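Local coordinates for protein broad specificity aminotransferase (Leishmania mexicana, PDB 4WB0) that probably transfers amino groups between amino acids and 2-oxo acids with broad specificity, using pyridoxal 5'-phosphate as cofactor in a homodimer, at residues A[97-101]-A[102-106]; A[66-70]-A[71-75]. All blocks are in the same frame, centred on the assembly; numbering follows the deposited sequence. Where two conformers were deposited one is given.

Interaction 1. Residues A[97-101]-A[102-106]; sequences DTVEL and ENLVA
V99 and L104 meet through one methyl each, CG2 of V99 lying 3.6 Å from CD2 of L104, and the two side chains cross at about a right angle. Torsion explains the V99 half: CG2 stands opposite its own backbone N, which puts that methyl on the L104 side. Between these residues the chain makes a tight 3-10-like turn, part of the connection from helix 84-95 to strand 104-110. Its main bond runs from N103 N to E100 O, 2.9 Å and nearly straight at 160°, although the donor stands 50° out of the carbonyl plane. A weak second bond follows from L104 N to L101 O at 3.3 Å. On the outer face E100 and N103 run side by side in the same direction, their carboxylate and amide planes 45° apart, and ND2 of N103 stays 3.7 Å from OE2 of E100, too far for a hydrogen bond. E102 bends at its second torsion and brings OE1 to 3.3 Å from CB of E100. Further out, V99 packs on K92 and L104 on V91, both of helix 84-95, while L104 also touches L274 of strand 268-274. The turn therefore has an apolar side facing the fold and a polar, largely acidic side, E100, N103 and E102 all being exposed. OE2 of E100 and OE1 of E102 lie 3.8 Å apart; two carboxylates this close may raise each other's proton affinity slightly.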
loop_
_atom_site.group_PDB
_atom_site.type_symbol
_atom_site.label_atom_id
_atom_site.label_comp_id
_atom_site.label_asym_id
_atom_site.label_seq_id
_atom_site.Cartn_x
_atom_site.Cartn_y
_atom_site.Cartn_z
ATOM N N ASP A 97 13.858 -22.810 9.586
ATOM C CA ASP A 97 12.766 -23.540 10.216
ATOM C C ASP A 97 12.968 -23.604 11.739
ATOM O O ASP A 97 12.092 -24.049 12.470
ATOM C CB ASP A 97 12.660 -24.944 9.612
ATOM C CG ASP A 97 12.610 -24.921 8.081
ATOM O OD1 ASP A 97 12.173 -23.893 7.513
ATOM O OD2 ASP A 97 13.011 -25.930 7.448
ATOM N N THR A 98 14.123 -23.134 12.210
ATOM C CA THR A 98 14.427 -23.100 13.639
ATOM C C THR A 98 13.620 -22.004 14.349
ATOM O O THR A 98 13.156 -22.197 15.476
ATOM C CB THR A 98 15.959 -22.869 13.894
ATOM O OG1 THR A 98 16.295 -21.467 13.820
ATOM C CG2 THR A 98 16.784 -23.658 12.891
ATOM N N VAL A 99 13.435 -20.876 13.658
ATOM C CA VAL A 99 12.941 -19.626 14.252
ATOM C C VAL A 99 11.685 -19.778 15.109
ATOM O O VAL A 99 10.758 -20.549 14.779
ATOM C CB VAL A 99 12.654 -18.583 13.143
ATOM C CG1 VAL A 99 11.383 -18.962 12.317
ATOM C CG2 VAL A 99 12.585 -17.155 13.755
ATOM N N GLU A 100 11.650 -19.056 16.219
ATOM C CA GLU A 100 10.464 -19.096 17.071
ATOM C C GLU A 100 9.521 -17.955 16.725
ATOM O O GLU A 100 9.723 -16.810 17.121
ATOM C CB GLU A 100 10.861 -19.069 18.544
ATOM C CG GLU A 100 11.574 -20.337 18.954
ATOM C CD GLU A 100 11.698 -20.469 20.447
ATOM O OE1 GLU A 100 12.840 -20.608 20.935
ATOM O OE2 GLU A 100 10.652 -20.435 21.131
ATOM N N LEU A 101 8.498 -18.271 15.941
ATOM C CA LEU A 101 7.554 -17.267 15.486
ATOM C C LEU A 101 6.964 -16.488 16.673
ATOM O O LEU A 101 6.557 -15.317 16.543
ATOM C CB LEU A 101 6.454 -17.929 14.672
ATOM C CG LEU A 101 6.916 -18.460 13.292
ATOM C CD1 LEU A 101 5.755 -19.151 12.589
ATOM C CD2 LEU A 101 7.477 -17.373 12.396
ATOM N N GLU A 102 6.942 -17.141 17.835
ATOM C CA GLU A 102 6.347 -16.566 19.032
ATOM C C GLU A 102 7.189 -15.483 19.656
ATOM O O GLU A 102 6.704 -14.748 20.509
ATOM C CB GLU A 102 6.116 -17.669 20.077
ATOM C CG GLU A 102 5.465 -18.922 19.514
ATOM C CD GLU A 102 6.456 -20.062 19.183
ATOM O OE1 GLU A 102 7.639 -19.795 18.854
ATOM O OE2 GLU A 102 6.027 -21.245 19.266
ATOM N N ASN A 103 8.464 -15.434 19.302
ATOM C CA ASN A 103 9.377 -14.436 19.865
ATOM C C ASN A 103 9.652 -13.360 18.864
ATOM O O ASN A 103 10.674 -12.670 18.979
ATOM C CB ASN A 103 10.726 -15.049 20.293
ATOM C CG ASN A 103 10.588 -16.137 21.337
ATOM O OD1 ASN A 103 9.555 -16.292 21.999
ATOM N ND2 ASN A 103 11.644 -16.920 21.478
ATOM N N LEU A 104 8.831 -13.261 17.813
ATOM C CA LEU A 104 8.978 -12.091 16.981
ATOM C C LEU A 104 7.622 -11.476 16.611
ATOM O O LEU A 104 6.556 -12.045 16.888
ATOM C CB LEU A 104 9.806 -12.436 15.748
ATOM C CG LEU A 104 9.223 -13.512 14.850
ATOM C CD1 LEU A 104 8.448 -12.919 13.803
ATOM C CD2 LEU A 104 10.368 -14.325 14.231
ATOM N N VAL A 105 7.696 -10.263 16.081
ATOM C CA VAL A 105 6.528 -9.520 15.580
ATOM C C VAL A 105 6.669 -9.393 14.078
ATOM O O VAL A 105 7.731 -8.967 13.605
ATOM C CB VAL A 105 6.427 -8.111 16.178
ATOM C CG1 VAL A 105 5.090 -7.433 15.791
ATOM C CG2 VAL A 105 6.544 -8.191 17.649
ATOM N N ALA A 106 5.643 -9.741 13.308
ATOM C CA ALA A 106 5.815 -9.637 11.864
ATOM C C ALA A 106 4.500 -9.325 11.193
ATOM O O ALA A 106 3.467 -9.793 11.657
ATOM C CB ALA A 106 6.401 -10.885 11.289
#

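Interaction 2. Residues A[66-70]-A[71-75]; sequences QLLLD and MNLNY
L68 holds CG opposite its backbone N (chi1 178°), which carries the side chain outward from the helix, and the second torsion then turns CD1 toward L73. L73 swings CG opposite its carbonyl carbon (chi1 -55°); the CD1 methyls of L68 and L73 meet at 3.7 Å, the side chains crossing at about a right angle. Between them the helix ends. M71 N gives its hydrogen to L67 O at 3.2 Å, the donor tilted 20° from the carbonyl plane, with a weak second share going to L68 O. One residue later N72 N bonds to L69 O at 3.3 Å, and N72 takes positive phi, the first residue to leave helical geometry. A water carries on, donating to L68 O at 2.6 Å and accepting from L73 N at 2.9 Å. M71 extends back along the helix surface, its CG 3.2 Å from L67 O and its CE methyl 4.2 Å from CB of L67. NE2 of Q66 bonds to OD1 of D70 at 3.1 Å, from above the carboxylate plane. Helix 301-312 covers L68 through H302, R305 and L306, and touches M71 through L309; Y75 OH bonds to an acidic side chain of the other subunit. The chemistry is that of a helix C-terminus whose L68 carbonyl is shared between a weak amide bond and water, and whose apolar methyls bridge the change of direction.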
loop_
_atom_site.group_PDB
_atom_site.type_symbol
_atom_site.label_atom_id
_atom_site.label_comp_id
_atom_site.label_asym_id
_atom_site.label_seq_id
_atom_site.Cartn_x
_atom_site.Cartn_y
_atom_site.Cartn_z
ATOM N N GLN A 66 -3.199 -21.065 -10.888
ATOM C CA GLN A 66 -4.301 -22.024 -11.132
ATOM C C GLN A 66 -4.750 -22.680 -9.846
ATOM O O GLN A 66 -5.949 -22.803 -9.629
ATOM C CB GLN A 66 -3.906 -23.097 -12.141
ATOM C CG GLN A 66 -5.126 -24.006 -12.549
ATOM C CD GLN A 66 -6.191 -23.207 -13.294
ATOM O OE1 GLN A 66 -5.877 -22.473 -14.255
ATOM N NE2 GLN A 66 -7.450 -23.304 -12.835
ATOM N N LEU A 67 -3.820 -23.098 -8.987
ATOM C CA LEU A 67 -4.205 -23.623 -7.655
ATOM C C LEU A 67 -5.080 -22.670 -6.892
ATOM O O LEU A 67 -6.089 -23.053 -6.339
ATOM C CB LEU A 67 -2.991 -23.957 -6.804
ATOM C CG LEU A 67 -2.230 -25.154 -7.309
ATOM C CD1 LEU A 67 -0.859 -25.173 -6.608
ATOM C CD2 LEU A 67 -2.947 -26.505 -7.118
ATOM N N LEU A 68 -4.700 -21.415 -6.895
ATOM C CA LEU A 68 -5.357 -20.459 -6.072
ATOM C C LEU A 68 -6.763 -20.238 -6.647
ATOM O O LEU A 68 -7.739 -20.123 -5.917
ATOM C CB LEU A 68 -4.527 -19.188 -6.031
ATOM C CG LEU A 68 -5.120 -18.057 -5.232
ATOM C CD1 LEU A 68 -5.348 -18.541 -3.748
ATOM C CD2 LEU A 68 -4.155 -16.822 -5.324
ATOM N N LEU A 69 -6.858 -20.198 -7.963
ATOM C CA LEU A 69 -8.147 -19.889 -8.585
ATOM C C LEU A 69 -9.136 -21.009 -8.250
ATOM O O LEU A 69 -10.276 -20.728 -7.857
ATOM C CB LEU A 69 -7.989 -19.689 -10.084
ATOM C CG LEU A 69 -9.295 -19.480 -10.859
ATOM C CD1 LEU A 69 -9.896 -18.189 -10.432
ATOM C CD2 LEU A 69 -9.032 -19.425 -12.328
ATOM N N ASP A 70 -8.679 -22.260 -8.345
ATOM C CA ASP A 70 -9.506 -23.456 -8.053
ATOM C C ASP A 70 -9.965 -23.538 -6.573
ATOM O O ASP A 70 -11.014 -24.100 -6.264
ATOM C CB ASP A 70 -8.747 -24.732 -8.426
ATOM C CG ASP A 70 -8.604 -24.927 -9.954
ATOM O OD1 ASP A 70 -9.423 -24.378 -10.709
ATOM O OD2 ASP A 70 -7.683 -25.649 -10.403
ATOM N N MET A 71 -9.201 -22.988 -5.654
ATOM C CA MET A 71 -9.606 -22.974 -4.261
ATOM C C MET A 71 -10.793 -22.079 -3.898
ATOM O O MET A 71 -11.416 -22.310 -2.884
ATOM C CB MET A 71 -8.463 -22.526 -3.387
ATOM C CG MET A 71 -7.307 -23.475 -3.361
ATOM S SD MET A 71 -5.975 -22.623 -2.483
ATOM C CE MET A 71 -4.685 -23.745 -2.928
ATOM N N ASN A 72 -11.082 -21.053 -4.705
ATOM C CA ASN A 72 -12.174 -20.110 -4.403
ATOM C C ASN A 72 -12.087 -19.554 -2.978
ATOM O O ASN A 72 -13.027 -19.663 -2.190
ATOM C CB ASN A 72 -13.549 -20.777 -4.589
ATOM C CG ASN A 72 -13.808 -21.233 -6.030
ATOM O OD1 ASN A 72 -13.916 -20.409 -6.938
ATOM N ND2 ASN A 72 -13.925 -22.549 -6.235
ATOM N N LEU A 73 -10.941 -19.011 -2.614
ATOM C CA LEU A 73 -10.889 -18.198 -1.448
ATOM C C LEU A 73 -11.772 -16.961 -1.745
ATOM O O LEU A 73 -12.113 -16.664 -2.922
ATOM C CB LEU A 73 -9.441 -17.848 -1.100
ATOM C CG LEU A 73 -8.546 -19.099 -0.936
ATOM C CD1 LEU A 73 -7.186 -18.675 -0.509
ATOM C CD2 LEU A 73 -9.063 -20.078 0.083
ATOM N N ASN A 74 -12.172 -16.277 -0.692
ATOM C CA ASN A 74 -13.059 -15.143 -0.817
ATOM C C ASN A 74 -12.185 -13.872 -0.922
ATOM O O ASN A 74 -10.946 -13.961 -0.978
ATOM C CB ASN A 74 -14.035 -15.074 0.387
ATOM C CG ASN A 74 -13.300 -14.905 1.764
ATOM O OD1 ASN A 74 -12.312 -14.142 1.880
ATOM N ND2 ASN A 74 -13.782 -15.647 2.818
ATOM N N TYR A 75 -12.837 -12.707 -0.965
ATOM C CA TYR A 75 -12.111 -11.415 -1.061
ATOM C C TYR A 75 -12.309 -10.548 0.130
ATOM O O TYR A 75 -12.200 -9.303 0.025
ATOM C CB TYR A 75 -12.558 -10.629 -2.276
ATOM C CG TYR A 75 -12.295 -11.365 -3.556
ATOM C CD1 TYR A 75 -11.058 -11.326 -4.159
ATOM C CD2 TYR A 75 -13.280 -12.107 -4.134
ATOM C CE1 TYR A 75 -10.796 -12.027 -5.355
ATOM C CE2 TYR A 75 -13.048 -12.832 -5.314
ATOM C CZ TYR A 75 -11.814 -12.778 -5.924
ATOM O OH TYR A 75 -11.603 -13.476 -7.112
HETATM O O HOH W 1 -8.990 -18.299 -4.609
#

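Overall arrangement
Interactions 1 and 2 are both local and both lie mainly at the surface; in each, a single one of the touching residues is buried, L104 and L68 respectively. They come in series along the chain, interaction 2 first, with centres 28 Å apart and nearest atoms about 18 Å apart, so neither touches the other. Residues 66-75 end helix 59-71 and lead toward helix 84-95; residues 97-106 follow that second helix and enter strand 104-110, at an edge of the large mixed sheet within this chain. Their settings differ: 97-106 packs on its own chain alone, whereas 66-75 also reaches the other subunit. Acidic crowding marks the first, a bridging water the second.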